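Local coordinates for protein adenosylmethionine-8-amino-7-oxononanoate aminotransferase (Methanocaldococcus jannaschii, PDB 6ZHK) that probably transfers the amino group of S-adenosylmethionine to 8-amino-7-oxononanoate in biotin biosynthesis, as a homodimeric pyridoxal-phosphate enzyme, at residues H69-I75 / T304-L308; I251-K256 / N285-L291. All blocks are in the same frame, centred on the assembly; numbering follows the deposited sequence.

Contact 1. Residues H69-I75 / T304-L308; sequences HSRKEII and TGGYL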
loop_
_atom_site.group_PDB
_atom_site.type_symbol
_atom_site.label_atom_id
_atom_site.label_comp_id
_atom_site.label_asym_id
_atom_site.label_seq_id
_atom_site.Cartn_x
_atom_site.Cartn_y
_atom_site.Cartn_z
ATOM N N HIS A 69 -0.442 12.661 19.413
ATOM C CA HIS A 69 0.820 12.527 18.720
ATOM C C HIS A 69 1.987 12.206 19.647
ATOM O O HIS A 69 3.137 12.159 19.169
ATOM C CB HIS A 69 1.112 13.796 17.901
ATOM C CG HIS A 69 0.143 13.984 16.793
ATOM N ND1 HIS A 69 0.254 13.269 15.578
ATOM C CD2 HIS A 69 -0.982 14.735 16.713
ATOM C CE1 HIS A 69 -0.705 13.681 14.781
ATOM N NE2 HIS A 69 -1.504 14.540 15.460
ATOM N N SER A 70 1.709 11.942 20.933
ATOM C CA SER A 70 2.820 11.622 21.836
ATOM C C SER A 70 2.381 10.537 22.825
ATOM O O SER A 70 2.628 10.590 24.029
ATOM C CB SER A 70 3.313 12.891 22.533
ATOM O OG SER A 70 2.218 13.448 23.264
ATOM N N ARG A 71 1.730 9.512 22.295
ATOM C CA ARG A 71 1.182 8.482 23.155
ATOM C C ARG A 71 2.281 7.474 23.456
ATOM O O ARG A 71 2.727 6.778 22.559
ATOM C CB ARG A 71 -0.033 7.813 22.507
ATOM C CG ARG A 71 -0.706 6.828 23.446
ATOM C CD ARG A 71 -1.556 7.608 24.426
ATOM N NE ARG A 71 -1.866 6.663 25.490
ATOM C CZ ARG A 71 -3.003 6.660 26.177
ATOM N NH1 ARG A 71 -3.938 7.554 25.905
ATOM N NH2 ARG A 71 -3.196 5.763 27.144
ATOM N N LYS A 72 2.712 7.391 24.733
ATOM C CA LYS A 72 3.955 6.693 25.060
ATOM C C LYS A 72 3.911 5.198 24.756
ATOM O O LYS A 72 4.915 4.660 24.286
ATOM C CB LYS A 72 4.362 6.882 26.533
ATOM C CG LYS A 72 4.825 8.298 26.874
ATOM N N GLU A 73 2.766 4.543 25.020
ATOM C CA GLU A 73 2.722 3.087 24.862
ATOM C C GLU A 73 3.014 2.697 23.404
ATOM O O GLU A 73 3.638 1.655 23.144
ATOM C CB GLU A 73 1.332 2.548 25.188
ATOM C CG GLU A 73 0.907 2.716 26.653
ATOM C CD GLU A 73 0.116 3.981 26.915
ATOM O OE1 GLU A 73 0.398 5.000 26.284
ATOM O OE2 GLU A 73 -0.819 3.931 27.727
ATOM N N ILE A 74 2.496 3.496 22.461
ATOM C CA ILE A 74 2.626 3.146 21.063
ATOM C C ILE A 74 4.069 3.435 20.647
ATOM O O ILE A 74 4.702 2.624 19.961
ATOM C CB ILE A 74 1.608 3.918 20.186
ATOM C CG1 ILE A 74 0.179 3.758 20.715
ATOM C CG2 ILE A 74 1.682 3.427 18.749
ATOM C CD1 ILE A 74 -0.821 4.593 19.896
ATOM N N ILE A 75 4.545 4.644 20.974
ATOM C CA ILE A 75 5.924 5.017 20.653
ATOM C C ILE A 75 6.888 3.997 21.260
ATOM O O ILE A 75 7.786 3.465 20.588
ATOM C CB ILE A 75 6.233 6.481 21.097
ATOM C CG1 ILE A 75 5.533 7.521 20.215
ATOM C CG2 ILE A 75 7.737 6.792 21.157
ATOM C CD1 ILE A 75 5.390 8.852 20.940
ATOM N N THR A 304 -3.158 1.388 13.882
ATOM C CA THR A 304 -1.892 1.588 14.573
ATOM C C THR A 304 -1.954 2.811 15.494
ATOM O O THR A 304 -0.927 3.300 15.914
ATOM C CB THR A 304 -0.767 1.795 13.549
ATOM O OG1 THR A 304 -1.247 2.915 12.807
ATOM C CG2 THR A 304 -0.630 0.595 12.656
ATOM N N GLY A 305 -3.172 3.321 15.728
ATOM C CA GLY A 305 -3.378 4.559 16.480
ATOM C C GLY A 305 -2.982 5.783 15.673
ATOM O O GLY A 305 -3.020 6.882 16.183
ATOM N N GLY A 306 -2.619 5.592 14.400
ATOM C CA GLY A 306 -2.371 6.712 13.530
ATOM C C GLY A 306 -0.880 6.856 13.267
ATOM O O GLY A 306 -0.484 7.860 12.692
ATOM N N TYR A 307 -0.055 5.899 13.736
ATOM C CA TYR A 307 1.387 6.139 13.714
ATOM C C TYR A 307 2.107 5.453 12.578
ATOM O O TYR A 307 3.216 5.908 12.182
ATOM C CB TYR A 307 2.104 5.753 15.020
ATOM C CG TYR A 307 1.781 6.640 16.205
ATOM C CD1 TYR A 307 0.838 7.671 16.104
ATOM C CD2 TYR A 307 2.438 6.485 17.434
ATOM C CE1 TYR A 307 0.561 8.504 17.185
ATOM C CE2 TYR A 307 2.126 7.298 18.523
ATOM C CZ TYR A 307 1.185 8.312 18.410
ATOM O OH TYR A 307 0.904 9.120 19.512
ATOM N N LEU A 308 1.499 4.398 12.027
ATOM C CA LEU A 308 2.143 3.667 10.932
ATOM C C LEU A 308 1.058 3.097 9.982
ATOM O O LEU A 308 -0.107 2.876 10.361
ATOM C CB LEU A 308 2.976 2.512 11.535
ATOM C CG LEU A 308 4.379 2.850 12.040
ATOM C CD1 LEU A 308 4.927 1.676 12.875
ATOM C CD2 LEU A 308 5.336 3.130 10.854
#

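Contact 2. Residues I251-K256 / N285-L291; sequences IEGVAK and NEELKKL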
loop_
_atom_site.group_PDB
_atom_site.type_symbol
_atom_site.label_atom_id
_atom_site.label_comp_id
_atom_site.label_asym_id
_atom_site.label_seq_id
_atom_site.Cartn_x
_atom_site.Cartn_y
_atom_site.Cartn_z
ATOM N N ILE A 251 -27.504 -0.883 6.388
ATOM C CA ILE A 251 -26.479 -1.910 6.307
ATOM C C ILE A 251 -27.069 -3.272 6.683
ATOM O O ILE A 251 -26.800 -4.287 6.029
ATOM C CB ILE A 251 -25.253 -1.581 7.197
ATOM C CG1 ILE A 251 -24.671 -0.186 6.928
ATOM C CG2 ILE A 251 -24.224 -2.708 7.091
ATOM C CD1 ILE A 251 -23.573 -0.177 5.921
ATOM N N GLU A 252 -27.911 -3.302 7.735
ATOM C CA GLU A 252 -28.538 -4.556 8.134
ATOM C C GLU A 252 -29.396 -5.129 7.006
ATOM O O GLU A 252 -29.354 -6.311 6.805
ATOM C CB GLU A 252 -29.399 -4.393 9.405
ATOM C CG GLU A 252 -28.579 -3.961 10.616
ATOM C CD GLU A 252 -28.441 -2.464 10.908
ATOM O OE1 GLU A 252 -28.381 -1.619 9.974
ATOM O OE2 GLU A 252 -28.361 -2.134 12.083
ATOM N N GLY A 253 -30.205 -4.322 6.323
ATOM C CA GLY A 253 -31.051 -4.854 5.258
ATOM C C GLY A 253 -30.210 -5.307 4.063
ATOM O O GLY A 253 -30.510 -6.319 3.413
ATOM N N VAL A 254 -29.123 -4.583 3.771
ATOM C CA VAL A 254 -28.259 -5.032 2.675
ATOM C C VAL A 254 -27.603 -6.367 3.041
ATOM O O VAL A 254 -27.592 -7.314 2.268
ATOM C CB VAL A 254 -27.208 -3.961 2.324
ATOM C CG1 VAL A 254 -26.136 -4.539 1.406
ATOM C CG2 VAL A 254 -27.824 -2.699 1.742
ATOM N N ALA A 255 -27.045 -6.454 4.234
ATOM C CA ALA A 255 -26.448 -7.705 4.668
ATOM C C ALA A 255 -27.447 -8.852 4.574
ATOM O O ALA A 255 -27.095 -9.968 4.201
ATOM C CB ALA A 255 -25.903 -7.535 6.071
ATOM N N LYS A 256 -28.700 -8.604 4.971
ATOM C CA LYS A 256 -29.646 -9.706 4.972
ATOM C C LYS A 256 -29.894 -10.109 3.520
ATOM O O LYS A 256 -29.974 -11.295 3.218
ATOM C CB LYS A 256 -30.943 -9.243 5.642
ATOM C CG LYS A 256 -32.144 -10.186 5.575
ATOM C CD LYS A 256 -33.281 -9.557 6.391
ATOM C CE LYS A 256 -34.443 -10.457 6.793
ATOM N NZ LYS A 256 -35.331 -10.722 5.649
ATOM N N ASN A 285 -22.711 -5.083 15.857
ATOM C CA ASN A 285 -24.112 -4.759 15.673
ATOM C C ASN A 285 -24.787 -6.097 15.861
ATOM O O ASN A 285 -24.354 -7.077 15.258
ATOM C CB ASN A 285 -24.275 -4.164 14.267
ATOM C CG ASN A 285 -25.703 -4.006 13.813
ATOM O OD1 ASN A 285 -26.452 -4.971 13.760
ATOM N ND2 ASN A 285 -26.049 -2.816 13.390
ATOM N N GLU A 286 -25.758 -6.179 16.786
ATOM C CA GLU A 286 -26.290 -7.511 17.083
ATOM C C GLU A 286 -26.930 -8.136 15.854
ATOM O O GLU A 286 -26.837 -9.340 15.654
ATOM C CB GLU A 286 -27.339 -7.537 18.214
ATOM C CG GLU A 286 -26.749 -7.636 19.620
ATOM C CD GLU A 286 -25.447 -8.411 19.826
ATOM O OE1 GLU A 286 -25.359 -9.651 19.473
ATOM O OE2 GLU A 286 -24.503 -7.775 20.351
ATOM N N GLU A 287 -27.600 -7.321 15.037
ATOM C CA GLU A 287 -28.266 -7.869 13.876
ATOM C C GLU A 287 -27.237 -8.411 12.880
ATOM O O GLU A 287 -27.365 -9.540 12.408
ATOM C CB GLU A 287 -29.081 -6.769 13.211
ATOM C CG GLU A 287 -29.909 -7.276 12.050
ATOM C CD GLU A 287 -31.187 -6.492 11.791
ATOM O OE1 GLU A 287 -31.563 -5.676 12.651
ATOM O OE2 GLU A 287 -31.779 -6.679 10.705
ATOM N N LEU A 288 -26.196 -7.625 12.610
ATOM C CA LEU A 288 -25.153 -8.092 11.691
ATOM C C LEU A 288 -24.454 -9.326 12.242
ATOM O O LEU A 288 -24.117 -10.276 11.517
ATOM C CB LEU A 288 -24.157 -6.939 11.525
ATOM C CG LEU A 288 -24.660 -5.795 10.644
ATOM C CD1 LEU A 288 -23.550 -4.750 10.490
ATOM C CD2 LEU A 288 -25.043 -6.331 9.257
ATOM N N LYS A 289 -24.186 -9.320 13.557
ATOM C CA LYS A 289 -23.593 -10.511 14.159
ATOM C C LYS A 289 -24.454 -11.762 13.947
ATOM O O LYS A 289 -23.949 -12.855 13.660
ATOM C CB LYS A 289 -23.355 -10.343 15.663
ATOM C CG LYS A 289 -22.224 -9.406 16.041
ATOM C CD LYS A 289 -22.053 -9.496 17.567
ATOM C CE LYS A 289 -21.136 -8.417 18.088
ATOM N NZ LYS A 289 -20.686 -8.761 19.460
ATOM N N LYS A 290 -25.767 -11.611 14.083
ATOM C CA LYS A 290 -26.668 -12.751 13.941
ATOM C C LYS A 290 -26.682 -13.274 12.491
ATOM O O LYS A 290 -26.751 -14.480 12.274
ATOM C CB LYS A 290 -28.056 -12.383 14.495
ATOM C CG LYS A 290 -28.850 -13.564 15.055
ATOM C CD LYS A 290 -29.067 -14.777 14.127
ATOM C CE LYS A 290 -28.958 -16.153 14.782
ATOM N NZ LYS A 290 -28.922 -16.114 16.269
ATOM N N LEU A 291 -26.528 -12.377 11.502
ATOM C CA LEU A 291 -26.499 -12.661 10.079
ATOM C C LEU A 291 -25.130 -13.172 9.650
ATOM O O LEU A 291 -25.018 -13.731 8.567
ATOM C CB LEU A 291 -26.815 -11.388 9.276
ATOM C CG LEU A 291 -28.265 -10.887 9.371
ATOM C CD1 LEU A 291 -28.395 -9.492 8.773
ATOM C CD2 LEU A 291 -29.201 -11.845 8.654
HETATM O O HOH W 1 -29.812 -3.472 13.907
#

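Contact 1. Residues H69-I75 / T304-L308
Tyr307 lays its side chain against Ile74, with CD2 of the tyrosine 3.4 Å from Ile74 CG2, and Ile75 joins through CG1, 3.8 Å from Tyr307 CE2. The same residue supplies the polar anchor. Arg71 N donates to Tyr307 OH at 2.9 Å and 164°, approaching near the plane of the ring, while the hydroxyl is also hydrogen-bonded to the carbonyl of Gly68. Because Arg71 is the N-cap of helix 72-82, the phenol is fixed at the very start of that helix. Tyr307 ends a type I' turn that begins at Thr304, in the connection between strands 296-299 and 311-315 of the large-domain sheet of a fold-type I PLP enzyme; just upstream is Lys301, the predicted cofactor-attachment lysine, which carries no cofactor here. Thr304 OG1 closes the chain just past the turn by donating to Leu308 O at 2.7 Å. Gly305 has phi 73°, and an ideal CB on it would lie 2.7 Å from Ile74 CD1, so backbone and packing both favour glycine. Beyond the two segments, Asn342 of the second subunit donates to the carbonyl of Tyr307, and helix 343-358 of the same chain as Ile74 packs on that isoleucine through Ala348 and Thr352.

Contact 2. Residues I251-K256 / N285-L291
Two helices run side by side here, as expected for successive beta-alpha-beta crossovers of the large domain in a fold-type I PLP enzyme: helix 250-261 precedes strand 265-268, and helix 286-291 precedes the parallel neighbouring strand 296-299. The short axes approach to 9.7 Å and differ by only 9° in direction, so the helices are nearly parallel, with Glu252 and Leu288 closest in register (CA to CA 6.1 Å).

Apolar packing makes up much of the interface. Leu288 reaches across with CD2 3.5 Å from Ala255 CB and CD1 4.0 Å from Ile251 CG2. One turn later Leu291 points toward the partner helix and sets CD1 4.2 Å from Ala255 CB and 4.0 Å from Lys256 CB, so the small alanine accepts both leucines. On the sheet side, Ile251 and Ala255 continue onto Phe265, which joins this packing to strand 265-268.

Polar contacts gather at the N-terminal end of helix 286-291. Asn285 is its N-cap, and its two side-chain polar atoms serve different partners: OD1 accepts from Leu288 N at 2.9 Å and 166°, whereas ND2 donates to Glu252 OE2 at 2.7 Å and 166°. The cap is thereby tied to the neighbouring helix.

Water completes the set. Glu252 and Glu287 both carry carboxylates on this side, and a single water donates to each, lying 2.7 Å from Glu252 OE2 and 3.1 Å from Glu287 OE1.

Overall arrangement
Along the chain the order is 69-75, 251-256, 285-291, 304-308, so both segments of contact 2 fall between those of contact 1. The two sites do not touch: their centres are 33 Å apart and their nearest atoms about 21 Å. What they share is the seven-stranded mixed sheet. The helices of contact 2 lead into its adjacent parallel strands 265-268 and 296-299, and strand 296-299 then runs on toward Lys301 and the turn of contact 1, before antiparallel strand 311-315. Contact 2 packs two helices within one subunit and touches no other chain, whereas contact 1 takes part in the subunit interface and lies close to the predicted cofactor lysine.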